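Local structure of plasmid stabilization system (Mesorhizobium opportunistum, 5CEG) at residues Leu85-Val90 with Glu99-Val104; Ser22-Ala27 with Ile103-Asp108. The protein probably acts as the ParE-type toxin of a type II toxin-antitoxin system, a member of the RelE toxin family. All blocks are in the same frame, centred on the assembly; numbering follows the deposited sequence.

Interaction 1: residues Leu85-Val90 with Glu99-Val104; sequences LLYETV and EWVEIV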
loop_
_atom_site.group_PDB
_atom_site.type_symbol
_atom_site.label_atom_id
_atom_site.label_comp_id
_atom_site.label_asym_id
_atom_site.label_seq_id
_atom_site.Cartn_x
_atom_site.Cartn_y
_atom_site.Cartn_z
ATOM N N LEU B 85 12.140 -2.396 20.387
ATOM C CA LEU B 85 12.757 -3.287 21.360
ATOM C C LEU B 85 11.703 -4.269 21.839
ATOM O O LEU B 85 10.660 -3.856 22.328
ATOM C CB LEU B 85 13.323 -2.515 22.556
ATOM C CG LEU B 85 14.450 -1.493 22.393
ATOM C CD1 LEU B 85 14.745 -0.848 23.738
ATOM C CD2 LEU B 85 15.708 -2.121 21.853
ATOM N N LEU B 86 11.980 -5.566 21.717
ATOM C CA LEU B 86 11.090 -6.581 22.275
ATOM C C LEU B 86 11.715 -7.109 23.554
ATOM O O LEU B 86 12.871 -7.514 23.542
ATOM C CB LEU B 86 10.869 -7.745 21.298
ATOM C CG LEU B 86 10.311 -7.403 19.917
ATOM C CD1 LEU B 86 10.211 -8.678 19.081
ATOM C CD2 LEU B 86 8.954 -6.731 20.078
ATOM N N TYR B 87 10.972 -7.096 24.651
ATOM C CA TYR B 87 11.555 -7.518 25.927
ATOM C C TYR B 87 10.502 -8.127 26.837
ATOM O O TYR B 87 9.303 -8.056 26.562
ATOM C CB TYR B 87 12.228 -6.326 26.627
ATOM C CG TYR B 87 11.289 -5.388 27.374
ATOM C CD1 TYR B 87 10.687 -4.301 26.735
ATOM C CD2 TYR B 87 11.038 -5.573 28.725
ATOM C CE1 TYR B 87 9.849 -3.437 27.434
ATOM C CE2 TYR B 87 10.202 -4.728 29.428
ATOM C CZ TYR B 87 9.603 -3.667 28.781
ATOM O OH TYR B 87 8.769 -2.819 29.505
ATOM N N GLU B 88 10.953 -8.709 27.945
ATOM C CA GLU B 88 10.036 -9.127 28.998
ATOM C C GLU B 88 10.616 -8.774 30.357
ATOM O O GLU B 88 11.823 -8.574 30.481
ATOM C CB GLU B 88 9.762 -10.634 28.934
ATOM C CG GLU B 88 11.043 -11.469 29.026
ATOM C CD GLU B 88 10.806 -12.966 29.084
ATOM O OE1 GLU B 88 9.658 -13.424 28.887
ATOM O OE2 GLU B 88 11.795 -13.691 29.318
ATOM N N THR B 89 9.753 -8.700 31.361
ATOM C CA THR B 89 10.222 -8.646 32.745
ATOM C C THR B 89 10.113 -10.034 33.356
ATOM O O THR B 89 9.272 -10.844 32.950
ATOM C CB THR B 89 9.421 -7.662 33.628
ATOM O OG1 THR B 89 8.105 -8.166 33.865
ATOM C CG2 THR B 89 9.343 -6.267 32.993
ATOM N N VAL B 90 10.979 -10.316 34.323
ATOM C CA VAL B 90 10.815 -11.517 35.133
ATOM C C VAL B 90 10.879 -11.107 36.602
ATOM O O VAL B 90 11.858 -10.497 37.017
ATOM C CB VAL B 90 11.878 -12.568 34.850
ATOM C CG1 VAL B 90 11.633 -13.785 35.742
ATOM C CG2 VAL B 90 11.849 -12.978 33.376
ATOM N N GLU B 99 12.924 -8.686 38.947
ATOM C CA GLU B 99 14.308 -9.107 39.184
ATOM C C GLU B 99 15.190 -8.831 37.963
ATOM O O GLU B 99 16.334 -8.390 38.106
ATOM C CB GLU B 99 14.382 -10.586 39.574
ATOM C CG GLU B 99 15.812 -11.087 39.678
ATOM C CD GLU B 99 16.084 -12.003 40.852
ATOM O OE1 GLU B 99 15.230 -12.100 41.750
ATOM O OE2 GLU B 99 17.170 -12.629 40.869
ATOM N N TRP B 100 14.664 -9.062 36.758
ATOM C CA TRP B 100 15.365 -8.489 35.617
ATOM C C TRP B 100 14.474 -8.209 34.439
ATOM O O TRP B 100 13.301 -8.544 34.388
ATOM C CB TRP B 100 16.515 -9.369 35.132
ATOM C CG TRP B 100 16.049 -10.639 34.561
ATOM C CD1 TRP B 100 15.843 -10.945 33.249
ATOM C CD2 TRP B 100 15.710 -11.791 35.306
ATOM N NE1 TRP B 100 15.396 -12.244 33.135
ATOM C CE2 TRP B 100 15.312 -12.781 34.392
ATOM C CE3 TRP B 100 15.709 -12.088 36.665
ATOM C CZ2 TRP B 100 14.922 -14.037 34.803
ATOM C CZ3 TRP B 100 15.321 -13.321 37.069
ATOM C CH2 TRP B 100 14.923 -14.279 36.150
ATOM N N VAL B 101 15.063 -7.420 33.552
ATOM C CA VAL B 101 14.481 -7.136 32.247
ATOM C C VAL B 101 15.372 -7.850 31.251
ATOM O O VAL B 101 16.587 -7.677 31.295
ATOM C CB VAL B 101 14.438 -5.629 31.958
ATOM C CG1 VAL B 101 14.258 -5.368 30.453
ATOM C CG2 VAL B 101 13.318 -4.986 32.765
ATOM N N GLU B 102 14.793 -8.674 30.374
ATOM C CA GLU B 102 15.567 -9.239 29.271
ATOM C C GLU B 102 15.125 -8.634 27.943
ATOM O O GLU B 102 13.967 -8.785 27.562
ATOM C CB GLU B 102 15.428 -10.770 29.175
ATOM C CG GLU B 102 16.206 -11.312 27.942
ATOM C CD GLU B 102 16.059 -12.802 27.672
ATOM O OE1 GLU B 102 15.469 -13.526 28.497
ATOM O OE2 GLU B 102 16.573 -13.245 26.616
ATOM N N ILE B 103 16.035 -7.946 27.261
ATOM C CA ILE B 103 15.746 -7.489 25.904
ATOM C C ILE B 103 16.018 -8.661 24.961
ATOM O O ILE B 103 17.141 -9.152 24.843
ATOM C CB ILE B 103 16.566 -6.239 25.536
ATOM C CG1 ILE B 103 16.196 -5.107 26.501
ATOM C CG2 ILE B 103 16.302 -5.837 24.087
ATOM C CD1 ILE B 103 16.899 -3.786 26.243
ATOM N N VAL B 104 14.948 -9.128 24.320
ATOM C CA VAL B 104 15.022 -10.352 23.526
ATOM C C VAL B 104 15.465 -10.111 22.073
ATOM O O VAL B 104 16.258 -10.881 21.528
ATOM C CB VAL B 104 13.662 -11.071 23.578
ATOM C CG1 VAL B 104 13.677 -12.342 22.719
ATOM C CG2 VAL B 104 13.325 -11.426 25.031
HETATM O O HOH W 1 14.210 -13.576 30.833
#
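From Tyr87 opposite Ile103 to Val90 opposite Trp100, strands 85-90 and 100-104 run antiparallel, their axes 151° apart. Val104 N donates to Leu86 O at 2.7 Å, and Glu88 and Glu102 exchange two backbone hydrogen bonds. Val90 O accepts from both Trp100 N and Glu99 N, a classic beta bulge. In the Trp100 conformer described, Val90 lies alongside the indole: its CB sits 3.6 Å from the centroid of the six-membered ring, a CH-pi contact over one face, and CG1 comes within 3.4 Å of Trp100 CH2. At the indole edge, a water in the ring plane accepts from Trp100 NE1 and donates to Glu88 OE2 and Glu102 OE1. Glu88 OE2 and Glu102 OE1 lie 3.8 Å apart, the carboxylate planes at 73°; each oxygen also has a salt bridge to a basic side chain of another protein chain, which should ease their repulsion, and Glu88 OE1 is hydrogen-bonded to Ser74 OG. On the other face, with Thr89 and Ile103, Tyr87 CD2 meets Val101 CG1 at 3.7 Å, both residues touching Leu58 of helix 41-60, while Tyr87 OH is hydrogen-bonded to Pro62 O and Gly65 N. The pairing forms the beta hairpin 83-90/100-108 of the ParE-type sheet.

Interaction 2: residues Ser22-Ala27 with Ile103-Asp108; sequences SPTAKA and IVRVVD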
loop_
_atom_site.group_PDB
_atom_site.type_symbol
_atom_site.label_atom_id
_atom_site.label_comp_id
_atom_site.label_asym_id
_atom_site.label_seq_id
_atom_site.Cartn_x
_atom_site.Cartn_y
_atom_site.Cartn_z
ATOM N N SER B 22 19.499 -10.861 25.194
ATOM C CA SER B 22 19.736 -12.176 24.614
ATOM C C SER B 22 20.940 -12.122 23.679
ATOM O O SER B 22 21.262 -11.078 23.112
ATOM C CB SER B 22 18.495 -12.668 23.858
ATOM O OG SER B 22 18.443 -12.063 22.569
ATOM N N PRO B 23 21.626 -13.259 23.496
ATOM C CA PRO B 23 22.695 -13.281 22.496
ATOM C C PRO B 23 22.247 -12.757 21.129
ATOM O O PRO B 23 23.004 -12.026 20.483
ATOM C CB PRO B 23 23.063 -14.767 22.430
ATOM C CG PRO B 23 22.819 -15.233 23.827
ATOM C CD PRO B 23 21.571 -14.505 24.280
ATOM N N THR B 24 21.037 -13.106 20.702
ATOM C CA THR B 24 20.558 -12.596 19.418
ATOM C C THR B 24 20.367 -11.076 19.445
ATOM O O THR B 24 20.665 -10.405 18.452
ATOM C CB THR B 24 19.240 -13.243 18.986
ATOM O OG1 THR B 24 19.332 -14.668 19.139
ATOM C CG2 THR B 24 18.983 -12.927 17.513
ATOM N N ALA B 25 19.899 -10.530 20.570
ATOM C CA ALA B 25 19.733 -9.075 20.652
ATOM C C ALA B 25 21.078 -8.356 20.548
ATOM O O ALA B 25 21.177 -7.301 19.939
ATOM C CB ALA B 25 19.020 -8.682 21.940
ATOM N N LYS B 26 22.113 -8.914 21.178
ATOM C CA LYS B 26 23.449 -8.352 21.014
ATOM C C LYS B 26 23.866 -8.369 19.542
ATOM O O LYS B 26 24.400 -7.391 19.031
ATOM C CB LYS B 26 24.465 -9.122 21.867
ATOM C CG LYS B 26 25.873 -8.572 21.749
ATOM C CD LYS B 26 26.853 -9.414 22.574
ATOM C CE LYS B 26 28.284 -8.906 22.426
ATOM N NZ LYS B 26 29.224 -9.652 23.316
ATOM N N ALA B 27 23.591 -9.480 18.858
ATOM C CA ALA B 27 23.881 -9.584 17.437
ATOM C C ALA B 27 23.094 -8.555 16.627
ATOM O O ALA B 27 23.621 -7.991 15.656
ATOM C CB ALA B 27 23.586 -11.010 16.934
ATOM N N ILE B 103 16.035 -7.946 27.261
ATOM C CA ILE B 103 15.746 -7.489 25.904
ATOM C C ILE B 103 16.018 -8.661 24.961
ATOM O O ILE B 103 17.141 -9.152 24.843
ATOM C CB ILE B 103 16.566 -6.239 25.536
ATOM C CG1 ILE B 103 16.196 -5.107 26.501
ATOM C CG2 ILE B 103 16.302 -5.837 24.087
ATOM C CD1 ILE B 103 16.899 -3.786 26.243
ATOM N N VAL B 104 14.948 -9.128 24.320
ATOM C CA VAL B 104 15.022 -10.352 23.526
ATOM C C VAL B 104 15.465 -10.111 22.073
ATOM O O VAL B 104 16.258 -10.881 21.528
ATOM C CB VAL B 104 13.662 -11.071 23.578
ATOM C CG1 VAL B 104 13.677 -12.342 22.719
ATOM C CG2 VAL B 104 13.325 -11.426 25.031
ATOM N N ARG B 105 14.968 -9.035 21.446
ATOM C CA ARG B 105 15.412 -8.621 20.096
ATOM C C ARG B 105 15.409 -7.106 19.980
ATOM O O ARG B 105 14.648 -6.430 20.681
ATOM C CB ARG B 105 14.508 -9.152 18.970
ATOM C CG ARG B 105 14.404 -10.657 18.860
ATOM C CD ARG B 105 15.734 -11.308 18.510
ATOM N NE ARG B 105 16.348 -10.898 17.240
ATOM C CZ ARG B 105 16.344 -11.633 16.130
ATOM N NH1 ARG B 105 15.704 -12.799 16.099
ATOM N NH2 ARG B 105 16.998 -11.208 15.054
ATOM N N VAL B 106 16.228 -6.605 19.068
ATOM C CA VAL B 106 16.123 -5.227 18.584
ATOM C C VAL B 106 15.773 -5.295 17.090
ATOM O O VAL B 106 16.585 -5.737 16.273
ATOM C CB VAL B 106 17.427 -4.437 18.790
ATOM C CG1 VAL B 106 17.222 -2.978 18.372
ATOM C CG2 VAL B 106 17.881 -4.517 20.258
ATOM N N VAL B 107 14.552 -4.889 16.743
ATOM C CA VAL B 107 14.051 -5.083 15.381
ATOM C C VAL B 107 13.999 -3.764 14.617
ATOM O O VAL B 107 13.479 -2.794 15.129
ATOM C CB VAL B 107 12.654 -5.699 15.402
ATOM C CG1 VAL B 107 12.161 -5.957 13.974
ATOM C CG2 VAL B 107 12.657 -7.009 16.210
ATOM N N ASP B 108 14.553 -3.732 13.405
ATOM C CA ASP B 108 14.461 -2.541 12.563
ATOM C C ASP B 108 13.178 -2.613 11.750
ATOM O O ASP B 108 13.063 -3.453 10.865
ATOM C CB ASP B 108 15.680 -2.443 11.635
ATOM C CG ASP B 108 15.688 -1.172 10.785
ATOM O OD1 ASP B 108 14.670 -0.458 10.708
ATOM O OD2 ASP B 108 16.751 -0.878 10.199
#
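Ser22 ties the start of helix 23-37 to strand 103-108 through two hydrogen bonds to successive carbonyls. Its backbone N donates to Ile103 O at 2.9 Å, almost straight (169° at the hydrogen), and its OG donates to Val104 O at 2.7 Å, approaching 30° out of the carbonyl plane. With OG held between the backbone N and the carbonyl carbon (chi1 80°), the same oxygen also accepts from Ala25 N at 2.9 Å, making Ser22 the N-cap of the helix. Ala25 belongs to the same close part: its CB lies 3.5 Å from Ile103 O and 3.6 Å from Val104 O, and the small methyl lets helix and strand axes come within 6.4 Å. The strand is distorted at this point, because Val104 and Arg105 both face Leu86 in a classic beta bulge. In the ParE-type fold the contact joins the helix after the first strand to the last strand of the sheet. Packing is equally close at one methyl, Thr24 CG2, which sits 3.2 Å from Arg105 CZ, over the centre of one guanidinium face. Bends at chi2 and chi3 bring NE to Asp28 in a salt bridge; NH1 pairs with an acidic side chain of another protein chain. On the loose side, Pro23, Lys26 and Ala27 do not touch the strand; Pro23 and Lys26 turn away from it and pack against that other chain.

From the N terminus, strand 18-21 runs into Ser22 and helix 23-37, and interaction 2 later closes the long loop from 22-27 to 103-108, which holds the rest of helix 23-37, helix 41-60 and strands 66-67, 76-80 and 83-90. Interaction 1 closes a short hairpin loop of eight residues between 85-90 and 99-104; this loop lies wholly within the longer one, so the two nest and do not cross. The second segments overlap at Ile103 and Val104, so the same two residues serve the hairpin on one side and the helix start on the other. Leu85 CD2 also packs on Val106 CG2 at 3.6 Å, joining the two interactions.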